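Local coordinates for protein DNA-binding response regulator, merR family (PDB 3CNB) that probably binds DNA as a response regulator, this portion being its CheY-like signal receiver domain, at residues R75-P80 and G106-F111. Sequence-based numbering, arbitrary orientation.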
ATOM      1  N   ARG A  75      -0.367  -0.043 -13.055  1.00 22.94           N
ATOM      2  CA  ARG A  75       0.553  -1.143 -13.452  1.00 21.58           C
ATOM      3  C   ARG A  75       0.414  -2.392 -12.589  1.00 22.13           C
ATOM      4  O   ARG A  75       0.483  -3.493 -13.115  1.00 23.31           O
ATOM      5  CB  ARG A  75       2.033  -0.689 -13.470  1.00 25.74           C
ATOM      6  CG  ARG A  75       3.070  -1.791 -13.818  1.00 26.53           C
ATOM      7  CD  ARG A  75       3.732  -2.388 -12.554  1.00 31.21           C
ATOM      8  NE  ARG A  75       4.634  -3.505 -12.860  1.00 37.42           N
ATOM      9  CZ  ARG A  75       4.304  -4.794 -12.824  1.00 39.24           C
ATOM     10  NH1 ARG A  75       3.083  -5.169 -12.471  1.00 38.51           N
ATOM     11  NH2 ARG A  75       5.204  -5.717 -13.130  1.00 33.87           N
ATOM     12  N   ILE A  76       0.264  -2.229 -11.272  1.00 21.50           N
ATOM     13  CA  ILE A  76       0.089  -3.391 -10.378  1.00 21.21           C
ATOM     14  C   ILE A  76      -1.205  -4.142 -10.708  1.00 22.65           C
ATOM     15  O   ILE A  76      -1.197  -5.356 -10.904  1.00 21.11           O
ATOM     16  CB  ILE A  76       0.102  -3.019  -8.862  1.00 20.69           C
ATOM     17  CG1 ILE A  76       1.511  -2.596  -8.427  1.00 23.70           C
ATOM     18  CG2 ILE A  76      -0.398  -4.235  -7.984  1.00 20.47           C
ATOM     19  CD1 ILE A  76       1.574  -1.720  -7.181  1.00 18.70           C
ATOM     20  N   LYS A  77      -2.305  -3.401 -10.792  1.00 19.73           N
ATOM     21  CA  LYS A  77      -3.632  -4.021 -10.899  1.00 21.63           C
ATOM     22  C   LYS A  77      -4.018  -4.482 -12.311  1.00 23.12           C
ATOM     23  O   LYS A  77      -5.000  -5.207 -12.472  1.00 26.67           O
ATOM     24  CB  LYS A  77      -4.707  -3.082 -10.303  1.00 17.93           C
ATOM     25  CG  LYS A  77      -4.533  -2.832  -8.792  1.00 14.32           C
ATOM     26  CD  LYS A  77      -4.698  -4.120  -7.985  1.00 20.70           C
ATOM     27  CE  LYS A  77      -6.135  -4.676  -8.013  1.00 20.86           C
ATOM     28  NZ  LYS A  77      -6.227  -5.820  -7.056  1.00 19.22           N
ATOM     29  N   SER A  78      -3.261  -4.079 -13.331  1.00 25.91           N
ATOM     30  CA  SER A  78      -3.583  -4.465 -14.714  1.00 25.60           C
ATOM     31  C   SER A  78      -2.625  -5.498 -15.322  1.00 32.17           C
ATOM     32  O   SER A  78      -2.766  -5.853 -16.496  1.00 33.21           O
ATOM     33  CB  SER A  78      -3.641  -3.250 -15.634  1.00 30.36           C
ATOM     34  OG  SER A  78      -2.390  -2.576 -15.650  1.00 26.62           O
ATOM     35  N   THR A  79      -1.668  -5.977 -14.536  1.00 30.05           N
ATOM     36  CA  THR A  79      -0.683  -6.955 -15.003  1.00 28.46           C
ATOM     37  C   THR A  79      -1.003  -8.266 -14.324  1.00 29.48           C
ATOM     38  O   THR A  79      -1.134  -8.298 -13.098  1.00 32.59           O
ATOM     39  CB  THR A  79       0.761  -6.500 -14.659  1.00 28.86           C
ATOM     40  OG1 THR A  79       1.007  -5.217 -15.247  1.00 26.03           O
ATOM     41  CG2 THR A  79       1.838  -7.482 -15.148  1.00 26.62           C
ATOM     42  N   PRO A  80      -1.155  -9.348 -15.119  1.00 31.10           N
ATOM     43  CA  PRO A  80      -1.536 -10.664 -14.630  1.00 26.78           C
ATOM     44  C   PRO A  80      -0.824 -11.110 -13.369  1.00 31.76           C
ATOM     45  O   PRO A  80      -1.482 -11.591 -12.440  1.00 28.02           O
ATOM     46  CB  PRO A  80      -1.187 -11.585 -15.803  1.00 28.65           C
ATOM     47  CG  PRO A  80      -1.449 -10.720 -17.000  1.00 26.30           C
ATOM     48  CD  PRO A  80      -1.030  -9.339 -16.598  1.00 29.55           C
ATOM     49  N   GLY A 106      -7.677   0.744  -9.432  1.00 19.96           N
ATOM     50  CA  GLY A 106      -7.552  -0.563  -8.806  1.00 22.77           C
ATOM     51  C   GLY A 106      -7.266  -0.651  -7.305  1.00 18.17           C
ATOM     52  O   GLY A 106      -7.345  -1.735  -6.738  1.00 25.15           O
ATOM     53  N   ALA A 107      -6.932   0.462  -6.658  1.00 16.25           N
ATOM     54  CA  ALA A 107      -6.786   0.506  -5.190  1.00 20.82           C
ATOM     55  C   ALA A 107      -8.132   0.202  -4.495  1.00 20.30           C
ATOM     56  O   ALA A 107      -9.176   0.591  -5.006  1.00 21.41           O
ATOM     57  CB  ALA A 107      -6.267   1.861  -4.749  1.00 18.03           C
ATOM     58  N   GLU A 108      -8.105  -0.479  -3.346  1.00 21.79           N
ATOM     59  CA  GLU A 108      -9.360  -0.805  -2.617  1.00 22.05           C
ATOM     60  C   GLU A 108      -9.971   0.448  -2.030  1.00 23.67           C
ATOM     61  O   GLU A 108     -11.198   0.592  -1.926  1.00 26.69           O
ATOM     62  CB  GLU A 108      -9.114  -1.804  -1.472  1.00 20.66           C
ATOM     63  CG  GLU A 108      -8.583  -3.137  -1.902  1.00 23.70           C
ATOM     64  CD  GLU A 108      -9.457  -3.820  -2.907  1.00 36.09           C
ATOM     65  OE1 GLU A 108     -10.706  -3.735  -2.788  1.00 42.28           O
ATOM     66  OE2 GLU A 108      -8.888  -4.454  -3.817  1.00 33.70           O
ATOM     67  N   THR A 109      -9.083   1.347  -1.632  1.00 28.37           N
ATOM     68  CA  THR A 109      -9.443   2.539  -0.908  1.00 25.62           C
ATOM     69  C   THR A 109      -8.215   3.421  -0.756  1.00 23.95           C
ATOM     70  O   THR A 109      -7.104   3.037  -1.134  1.00 27.62           O
ATOM     71  CB  THR A 109     -10.040   2.187   0.482  1.00 24.62           C
ATOM     72  OG1 THR A 109     -10.576   3.374   1.079  1.00 26.10           O
ATOM     73  CG2 THR A 109      -8.998   1.516   1.395  1.00 21.36           C
ATOM     74  N   CYS A 110      -8.428   4.611  -0.211  1.00 22.30           N
ATOM     75  CA  CYS A 110      -7.360   5.545  -0.022  1.00 21.99           C
ATOM     76  C   CYS A 110      -7.488   6.195   1.355  1.00 25.41           C
ATOM     77  O   CYS A 110      -8.546   6.690   1.713  1.00 33.41           O
ATOM     78  CB  CYS A 110      -7.357   6.579  -1.149  1.00 21.07           C
ATOM     79  SG  CYS A 110      -6.029   7.795  -1.060  1.00 29.94           S
ATOM     80  N   PHE A 111      -6.401   6.157   2.119  1.00 25.54           N
ATOM     81  CA  PHE A 111      -6.346   6.741   3.442  1.00 21.15           C
ATOM     82  C   PHE A 111      -5.691   8.106   3.401  1.00 26.69           C
ATOM     83  O   PHE A 111      -4.644   8.273   2.782  1.00 23.15           O
ATOM     84  CB  PHE A 111      -5.546   5.834   4.377  1.00 21.09           C
ATOM     85  CG  PHE A 111      -6.326   4.665   4.902  1.00 25.75           C
ATOM     86  CD1 PHE A 111      -6.904   4.724   6.164  1.00 20.42           C
ATOM     87  CD2 PHE A 111      -6.490   3.508   4.137  1.00 22.36           C
ATOM     88  CE1 PHE A 111      -7.633   3.651   6.664  1.00 28.86           C
ATOM     89  CE2 PHE A 111      -7.200   2.434   4.620  1.00 24.01           C
ATOM     90  CZ  PHE A 111      -7.786   2.508   5.894  1.00 14.35           C
TER
HETATM   91  O   HOH W   1      -6.586  -3.649  -4.848  1.00 22.27           O
HETATM   92  O   HOH W   2      -9.071  -5.777  -6.541  1.00 40.88           O
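The aliphatic chain of Lys-77 lies over the backbone of Gly-106, its CG 3.8 Å from Gly-106 CA and its CE 3.4 Å from Gly-106 O. Bends at chi2 and chi3 (-64° and -67°) curl the methylenes around that carbonyl instead of letting them run straight past it. Gly-106 follows helix 96-104 and closes it with a Schellman motif at positive phi (117°); a CB on it would run into Lys-77 CG and also press on the preceding carbonyl O. In the doubly wound alpha/beta fold of CheY-like receivers, the contact joins the C-terminal end of helix 69-77 to the turn leading into edge strand 109-112. Beyond the methylenes water carries the link: NZ of Lys-77 and OE2 of Glu-108 stand 4.4 Å apart, too far for a salt bridge. One water oxygen lies 3.1 Å from Lys-77 NZ, accepting from it, and donates to both Gly-106 O and Glu-108 OE2; another bridges the charged ends alone. With Ala-83 O, the strongest partner, and Ile-85 O, just ahead of strand 86-91, four acceptors surround three N-H groups, so a hydrogen must be shared or bonds alternate. An alanine in place of Lys-77 would be likely to uncover Gly-106 and leave Glu-108 without its water-linked countercharge.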